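VgrG protein (Vibrio cholerae, PDB 4E1C) probably cross-links host actin through its actin cross-linking domain, joining actin monomers covalently in a reaction driven by ATP and magnesium. Local coordinates at residues Ile25-Glu30 / Gln173-Gly178; Glu276-Thr281 / Leu349-Thr354. All coordinates share one frame; numbering follows the deposited sequence.

How the interactions relate
From the N terminus, the chain first runs through strand 24-32 and returns in strand 167-180, where interaction 1 closes a long loop containing helix 101-124 and many of the strands; 142 residues separate segments 25-30 and 173-178. Only after this does interaction 2 open: strand 277-279 leaves helix 269-275, and after a connection that includes helices 292-307 and 312-323, strand 345-352 comes back to it. The loops therefore follow in series, neither nested nor crossed. They join laterally, because strands 167-180 and 345-352 are neighbours, with A175 O 2.7 Å from F352 N and V177 N 2.8 Å from F350 O. The four-strand run faces one ADP, and Q174 and E351 share a magnesium ion.

Interaction 1 (Ile25-Glu30 / Gln173-Gly178); sequences IGIENE and QQATVG. With MG (magnesium ion), chain D; MG (magnesium ion), chain E; ADP (adenosine-5'-diphosphate), chain B.
E28 and Q174 form a hydrogen-bonded antiparallel pair, E28 N lying 3.0 Å from Q174 O, and both send their side chains to the face that carries the nucleotide. From CB, on the same face as Q174 and T176, the E28 chain turns with CG anti to the carbonyl carbon (chi1 -72°) and then runs extended. CG passes 3.6 Å from O3' of the ADP ribose, and CD lies about equally far from the two magnesium ions. At the tip OE2 binds one magnesium at 2.5 Å, while OE1 accepts a 2.6 Å hydrogen bond from a water that also bonds T176 OG1 and the ribose O3'. The Q174 amide, turned 77° from this carboxylate, binds the other magnesium through OE1. G26, paired with T176, has no side chain, and its CA comes within 3.2 Å of ADP O2'. The reverse face is largely apolar, with I25 CD1 3.9 Å from V177 CG2, but ends in an amide pair: Q173 NE2 donates to N29 OD1 at 2.8 Å, from above the N29 carbonyl plane. This sheet face, holding the ribose and two magnesium ions, is consistent with the nucleotide site of a glutamine synthetase-like fold.

Interaction 2 (Glu276-Thr281 / Leu349-Thr354); sequences EILPRT and LFEFRT. With MG (magnesium ion), chain D; ADP (adenosine-5'-diphosphate), chain B; SO4 (sulfate ion), chain F.
The F352 ring carries I277 CG2 over one face, while I277 CD1 reaches its CE2 at 3.6 Å, the side chains alongside each other. F350 has a water over one face, displaced toward the rim, and P279 CA approaches its CD1 obliquely at 3.7 Å. The two guanidinium groups meet E351 differently. R353, bent at chi2 and chi3, comes edge-on, NH1 making a 2.7 Å salt bridge to the syn side of E351 OE2; the NH1/NH2 edge grips a sulfate, R353 NH2 lying 2.8 Å from its O2 and NH1 bonding its O4. R280 stands at 90° to the carboxylate, and NE to E351 OE1 is a long salt bridge of charges alone (3.8 Å), bridged by a water accepting from NE and donating to OE1. ADP O1A lies in the R280 plane at the edge, and R280 NH1 bonds H331 O. E351 OE2 is gripped by both the magnesium, at 2.6 Å, and R353 NH1. L278 and E351 exchange two backbone bonds, and T281 OG1 accepts a hydrogen bond from L349 N. Helix 190-196 packs on I277, F350 and F352, K272 of helix 269-275 touches L278 and R353, and strand 167-180 flanks strand 345-352.

Interaction 1 (Ile25-Glu30 / Gln173-Gly178)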
loop_
_atom_site.group_PDB
_atom_site.type_symbol
_atom_site.label_atom_id
_atom_site.label_comp_id
_atom_site.label_asym_id
_atom_site.label_seq_id
_atom_site.Cartn_x
_atom_site.Cartn_y
_atom_site.Cartn_z
ATOM N N ILE A 25 7.420 -6.759 5.512
ATOM C CA ILE A 25 7.613 -5.922 4.335
ATOM C C ILE A 25 6.984 -6.555 3.088
ATOM O O ILE A 25 7.050 -7.763 2.903
ATOM C CB ILE A 25 9.112 -5.528 4.137
ATOM C CG1 ILE A 25 9.295 -4.463 3.019
ATOM C CG2 ILE A 25 10.026 -6.764 3.950
ATOM C CD1 ILE A 25 10.466 -3.501 3.186
ATOM N N GLY A 26 6.336 -5.711 2.299
ATOM C CA GLY A 26 5.738 -6.052 1.019
ATOM C C GLY A 26 6.232 -5.039 0.020
ATOM O O GLY A 26 6.609 -3.927 0.405
ATOM N N ILE A 27 6.292 -5.422 -1.252
ATOM C CA ILE A 27 6.744 -4.516 -2.315
ATOM C C ILE A 27 5.721 -4.471 -3.453
ATOM O O ILE A 27 4.929 -5.400 -3.597
ATOM C CB ILE A 27 8.194 -4.800 -2.811
ATOM C CG1 ILE A 27 8.340 -6.196 -3.477
ATOM C CG2 ILE A 27 9.241 -4.545 -1.707
ATOM C CD1 ILE A 27 9.628 -6.415 -4.331
ATOM N N GLU A 28 5.716 -3.373 -4.222
ATOM C CA GLU A 28 4.874 -3.150 -5.400
ATOM C C GLU A 28 5.801 -2.679 -6.483
ATOM O O GLU A 28 6.649 -1.823 -6.223
ATOM C CB GLU A 28 3.799 -2.089 -5.141
ATOM C CG GLU A 28 2.678 -2.551 -4.234
ATOM C CD GLU A 28 1.845 -1.406 -3.685
ATOM O OE1 GLU A 28 2.350 -0.633 -2.835
ATOM O OE2 GLU A 28 0.680 -1.279 -4.121
ATOM N N ASN A 29 5.689 -3.272 -7.680
ATOM C CA ASN A 29 6.566 -2.913 -8.798
ATOM C C ASN A 29 5.819 -2.838 -10.124
ATOM O O ASN A 29 5.436 -3.865 -10.708
ATOM C CB ASN A 29 7.732 -3.912 -8.903
ATOM C CG ASN A 29 8.974 -3.387 -9.598
ATOM O OD1 ASN A 29 10.076 -3.902 -9.412
ATOM N ND2 ASN A 29 8.853 -2.325 -10.370
ATOM N N GLU A 30 5.614 -1.615 -10.597
ATOM C CA GLU A 30 4.932 -1.371 -11.859
ATOM C C GLU A 30 5.943 -1.557 -12.987
ATOM O O GLU A 30 7.079 -1.080 -12.899
ATOM C CB GLU A 30 4.301 0.018 -11.863
ATOM C CG GLU A 30 3.274 0.222 -12.962
ATOM C CD GLU A 30 2.820 1.654 -13.143
ATOM O OE1 GLU A 30 1.787 1.863 -13.819
ATOM O OE2 GLU A 30 3.486 2.568 -12.602
ATOM N N GLN A 173 8.199 1.847 -8.210
ATOM C CA GLN A 173 8.343 1.055 -6.985
ATOM C C GLN A 173 7.892 1.666 -5.667
ATOM O O GLN A 173 8.149 2.837 -5.393
ATOM C CB GLN A 173 9.784 0.548 -6.846
ATOM C CG GLN A 173 10.188 -0.413 -7.978
ATOM C CD GLN A 173 11.644 -0.835 -7.961
ATOM O OE1 GLN A 173 12.543 -0.083 -7.567
ATOM N NE2 GLN A 173 11.917 -2.029 -8.476
ATOM N N GLN A 174 7.270 0.825 -4.823
ATOM C CA GLN A 174 6.850 1.156 -3.456
ATOM C C GLN A 174 7.171 -0.012 -2.549
ATOM O O GLN A 174 7.298 -1.139 -3.006
ATOM C CB GLN A 174 5.351 1.471 -3.348
ATOM C CG GLN A 174 4.971 2.887 -3.724
ATOM C CD GLN A 174 4.406 2.943 -5.109
ATOM O OE1 GLN A 174 3.287 2.476 -5.367
ATOM N NE2 GLN A 174 5.163 3.528 -6.030
ATOM N N ALA A 175 7.292 0.268 -1.252
ATOM C CA ALA A 175 7.499 -0.731 -0.221
ATOM C C ALA A 175 6.482 -0.425 0.878
ATOM O O ALA A 175 6.180 0.742 1.104
ATOM C CB ALA A 175 8.914 -0.644 0.323
ATOM N N THR A 176 5.920 -1.479 1.517
ATOM C CA THR A 176 4.955 -1.364 2.611
ATOM C C THR A 176 5.538 -2.087 3.812
ATOM O O THR A 176 5.895 -3.248 3.703
ATOM C CB THR A 176 3.548 -1.858 2.202
ATOM O OG1 THR A 176 3.028 -1.002 1.184
ATOM C CG2 THR A 176 2.561 -1.848 3.375
ATOM N N VAL A 177 5.618 -1.405 4.959
ATOM C CA VAL A 177 6.206 -1.960 6.159
ATOM C C VAL A 177 5.107 -2.114 7.184
ATOM O O VAL A 177 4.312 -1.201 7.361
ATOM C CB VAL A 177 7.429 -1.109 6.662
ATOM C CG1 VAL A 177 7.909 -1.547 8.055
ATOM C CG2 VAL A 177 8.587 -1.151 5.655
ATOM N N GLY A 178 5.095 -3.257 7.854
ATOM C CA GLY A 178 4.135 -3.563 8.907
ATOM C C GLY A 178 4.861 -3.748 10.220
ATOM O O GLY A 178 5.838 -4.483 10.263
HETATM MG MG MG D . 1.188 1.955 -3.985
HETATM MG MG MG E . -1.096 -2.538 -5.235
HETATM P PB ADP B . -3.634 -2.139 -3.362
HETATM O O1B ADP B . -4.383 -1.532 -2.244
HETATM O O2B ADP B . -4.601 -2.977 -4.244
HETATM O O3B ADP B . -2.979 -1.050 -4.220
HETATM P PA ADP B . -2.551 -4.201 -1.590
HETATM O O1A ADP B . -3.600 -3.831 -0.601
HETATM O O2A ADP B . -2.875 -5.564 -2.216
HETATM O O3A ADP B . -2.503 -3.102 -2.759
HETATM O "O5'" ADP B . -1.151 -4.266 -0.853
HETATM C "C5'" ADP B . -0.114 -3.302 -1.063
HETATM C "C4'" ADP B . 1.147 -3.775 -0.382
HETATM O "O4'" ADP B . 0.876 -4.193 0.976
HETATM C "C3'" ADP B . 1.922 -4.921 -1.048
HETATM O "O3'" ADP B . 3.270 -4.508 -1.221
HETATM C "C2'" ADP B . 1.821 -6.050 -0.021
HETATM O "O2'" ADP B . 2.887 -6.982 0.016
HETATM C "C1'" ADP B . 1.787 -5.227 1.256
HETATM N N9 ADP B . 1.372 -5.951 2.449
HETATM C C8 ADP B . 0.210 -6.650 2.651
HETATM N N7 ADP B . 0.130 -7.193 3.838
HETATM C C5 ADP B . 1.307 -6.828 4.461
HETATM C C6 ADP B . 1.815 -7.060 5.752
HETATM N N6 ADP B . 1.167 -7.782 6.681
HETATM N N1 ADP B . 3.023 -6.539 6.062
HETATM C C2 ADP B . 3.679 -5.831 5.137
HETATM N N3 ADP B . 3.304 -5.549 3.888
HETATM C C4 ADP B . 2.096 -6.073 3.611
HETATM O O HOH W 1 4.025 -1.750 -1.169
#

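Interaction 2 (Glu276-Thr281 / Leu349-Thr354)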
loop_
_atom_site.group_PDB
_atom_site.type_symbol
_atom_site.label_atom_id
_atom_site.label_comp_id
_atom_site.label_asym_id
_atom_site.label_seq_id
_atom_site.Cartn_x
_atom_site.Cartn_y
_atom_site.Cartn_z
ATOM N N GLU A 276 4.118 10.948 2.187
ATOM C CA GLU A 276 5.459 10.362 1.978
ATOM C C GLU A 276 5.484 8.926 2.519
ATOM O O GLU A 276 5.779 7.986 1.781
ATOM C CB GLU A 276 6.592 11.205 2.605
ATOM C CG GLU A 276 6.792 12.559 1.947
ATOM C CD GLU A 276 7.874 13.428 2.557
ATOM O OE1 GLU A 276 7.748 14.665 2.439
ATOM O OE2 GLU A 276 8.829 12.888 3.164
ATOM N N ILE A 277 5.199 8.778 3.820
ATOM C CA ILE A 277 5.080 7.484 4.496
ATOM C C ILE A 277 3.579 7.455 4.802
ATOM O O ILE A 277 3.087 8.200 5.673
ATOM C CB ILE A 277 6.006 7.323 5.740
ATOM C CG1 ILE A 277 7.509 7.407 5.361
ATOM C CG2 ILE A 277 5.698 6.014 6.457
ATOM C CD1 ILE A 277 8.546 7.449 6.574
ATOM N N LEU A 278 2.845 6.697 3.975
ATOM C CA LEU A 278 1.389 6.636 4.012
ATOM C C LEU A 278 0.812 5.569 4.933
ATOM O O LEU A 278 0.973 4.370 4.655
ATOM C CB LEU A 278 0.837 6.512 2.580
ATOM C CG LEU A 278 -0.676 6.397 2.394
ATOM C CD1 LEU A 278 -1.374 7.737 2.648
ATOM C CD2 LEU A 278 -1.007 5.870 0.989
ATOM N N PRO A 279 0.087 5.983 6.012
ATOM C CA PRO A 279 -0.576 4.990 6.877
ATOM C C PRO A 279 -1.576 4.199 6.032
ATOM O O PRO A 279 -2.318 4.788 5.234
ATOM C CB PRO A 279 -1.271 5.850 7.949
ATOM C CG PRO A 279 -0.509 7.160 7.937
ATOM C CD PRO A 279 -0.225 7.360 6.466
ATOM N N ARG A 280 -1.494 2.855 6.114
ATOM C CA ARG A 280 -2.309 1.937 5.337
ATOM C C ARG A 280 -3.346 1.210 6.176
ATOM O O ARG A 280 -4.144 0.472 5.617
ATOM C CB ARG A 280 -1.403 0.933 4.593
ATOM C CG ARG A 280 -0.582 1.569 3.454
ATOM C CD ARG A 280 -1.432 1.985 2.251
ATOM N NE ARG A 280 -2.066 0.819 1.616
ATOM C CZ ARG A 280 -3.373 0.583 1.619
ATOM N NH1 ARG A 280 -4.210 1.453 2.167
ATOM N NH2 ARG A 280 -3.856 -0.510 1.044
ATOM N N THR A 281 -3.333 1.424 7.518
ATOM C CA THR A 281 -4.247 0.812 8.480
ATOM C C THR A 281 -5.220 1.867 9.017
ATOM O O THR A 281 -4.827 3.013 9.248
ATOM C CB THR A 281 -3.457 0.073 9.593
ATOM O OG1 THR A 281 -2.547 -0.869 9.014
ATOM C CG2 THR A 281 -4.351 -0.652 10.585
ATOM N N LEU A 349 0.348 -0.713 9.160
ATOM C CA LEU A 349 1.145 -0.672 7.937
ATOM C C LEU A 349 1.333 0.705 7.349
ATOM O O LEU A 349 0.495 1.596 7.502
ATOM C CB LEU A 349 0.500 -1.623 6.906
ATOM C CG LEU A 349 0.936 -3.096 6.974
ATOM C CD1 LEU A 349 0.409 -3.802 8.224
ATOM C CD2 LEU A 349 0.415 -3.825 5.799
ATOM N N PHE A 350 2.441 0.862 6.637
ATOM C CA PHE A 350 2.828 2.127 6.045
ATOM C C PHE A 350 3.447 1.904 4.689
ATOM O O PHE A 350 4.345 1.066 4.547
ATOM C CB PHE A 350 3.832 2.855 6.974
ATOM C CG PHE A 350 3.275 3.073 8.357
ATOM C CD1 PHE A 350 2.536 4.219 8.655
ATOM C CD2 PHE A 350 3.439 2.111 9.351
ATOM C CE1 PHE A 350 1.971 4.390 9.922
ATOM C CE2 PHE A 350 2.845 2.266 10.607
ATOM C CZ PHE A 350 2.124 3.410 10.889
ATOM N N GLU A 351 2.994 2.694 3.694
ATOM C CA GLU A 351 3.490 2.636 2.334
ATOM C C GLU A 351 4.489 3.755 2.105
ATOM O O GLU A 351 4.184 4.928 2.351
ATOM C CB GLU A 351 2.305 2.757 1.359
ATOM C CG GLU A 351 2.661 2.747 -0.113
ATOM C CD GLU A 351 1.479 3.007 -1.027
ATOM O OE1 GLU A 351 0.356 2.558 -0.703
ATOM O OE2 GLU A 351 1.680 3.650 -2.080
ATOM N N PHE A 352 5.670 3.398 1.600
ATOM C CA PHE A 352 6.689 4.378 1.246
ATOM C C PHE A 352 6.394 4.705 -0.223
ATOM O O PHE A 352 6.592 3.854 -1.093
ATOM C CB PHE A 352 8.113 3.795 1.452
ATOM C CG PHE A 352 8.480 3.664 2.913
ATOM C CD1 PHE A 352 8.004 2.600 3.678
ATOM C CD2 PHE A 352 9.275 4.617 3.536
ATOM C CE1 PHE A 352 8.305 2.511 5.045
ATOM C CE2 PHE A 352 9.612 4.501 4.890
ATOM C CZ PHE A 352 9.117 3.461 5.637
ATOM N N ARG A 353 5.843 5.908 -0.479
ATOM C CA ARG A 353 5.466 6.395 -1.819
ATOM C C ARG A 353 6.643 6.407 -2.781
ATOM O O ARG A 353 6.487 6.086 -3.962
ATOM C CB ARG A 353 4.765 7.762 -1.715
ATOM C CG ARG A 353 3.482 7.706 -0.860
ATOM C CD ARG A 353 2.373 6.868 -1.523
ATOM N NE ARG A 353 1.879 7.544 -2.731
ATOM C CZ ARG A 353 1.095 7.006 -3.653
ATOM N NH1 ARG A 353 0.691 5.751 -3.548
ATOM N NH2 ARG A 353 0.696 7.734 -4.693
ATOM N N THR A 354 7.823 6.734 -2.245
ATOM C CA THR A 354 9.142 6.652 -2.862
ATOM C C THR A 354 9.921 5.718 -1.919
ATOM O O THR A 354 9.876 5.898 -0.696
ATOM C CB THR A 354 9.791 8.059 -2.975
ATOM O OG1 THR A 354 9.042 8.825 -3.909
ATOM C CG2 THR A 354 11.244 8.014 -3.452
HETATM MG MG MG D . 1.188 1.955 -3.985
HETATM P PB ADP B . -3.634 -2.139 -3.362
HETATM O O1B ADP B . -4.383 -1.532 -2.244
HETATM O O2B ADP B . -4.601 -2.977 -4.244
HETATM O O3B ADP B . -2.979 -1.050 -4.220
HETATM P PA ADP B . -2.551 -4.201 -1.590
HETATM O O1A ADP B . -3.600 -3.831 -0.601
HETATM O O2A ADP B . -2.875 -5.564 -2.216
HETATM O O3A ADP B . -2.503 -3.102 -2.759
HETATM O "O5'" ADP B . -1.151 -4.266 -0.853
HETATM C "C5'" ADP B . -0.114 -3.302 -1.063
HETATM C "C4'" ADP B . 1.147 -3.775 -0.382
HETATM O "O4'" ADP B . 0.876 -4.193 0.976
HETATM C "C3'" ADP B . 1.922 -4.921 -1.048
HETATM O "O3'" ADP B . 3.270 -4.508 -1.221
HETATM C "C2'" ADP B . 1.821 -6.050 -0.021
HETATM O "O2'" ADP B . 2.887 -6.982 0.016
HETATM C "C1'" ADP B . 1.787 -5.227 1.256
HETATM N N9 ADP B . 1.372 -5.951 2.449
HETATM C C8 ADP B . 0.210 -6.650 2.651
HETATM N N7 ADP B . 0.130 -7.193 3.838
HETATM C C5 ADP B . 1.307 -6.828 4.461
HETATM C C6 ADP B . 1.815 -7.060 5.752
HETATM N N6 ADP B . 1.167 -7.782 6.681
HETATM N N1 ADP B . 3.023 -6.539 6.062
HETATM C C2 ADP B . 3.679 -5.831 5.137
HETATM N N3 ADP B . 3.304 -5.549 3.888
HETATM C C4 ADP B . 2.096 -6.073 3.611
HETATM S S SO4 F . -1.807 5.333 -6.462
HETATM O O1 SO4 F . -1.872 4.667 -7.756
HETATM O O2 SO4 F . -0.896 6.457 -6.561
HETATM O O3 SO4 F . -3.146 5.784 -6.094
HETATM O O4 SO4 F . -1.320 4.378 -5.469
HETATM O O HOH W 2 8.053 8.098 0.544
HETATM O O HOH W 3 0.484 -0.437 0.636
HETATM O O HOH W 4 -1.181 2.576 9.487
#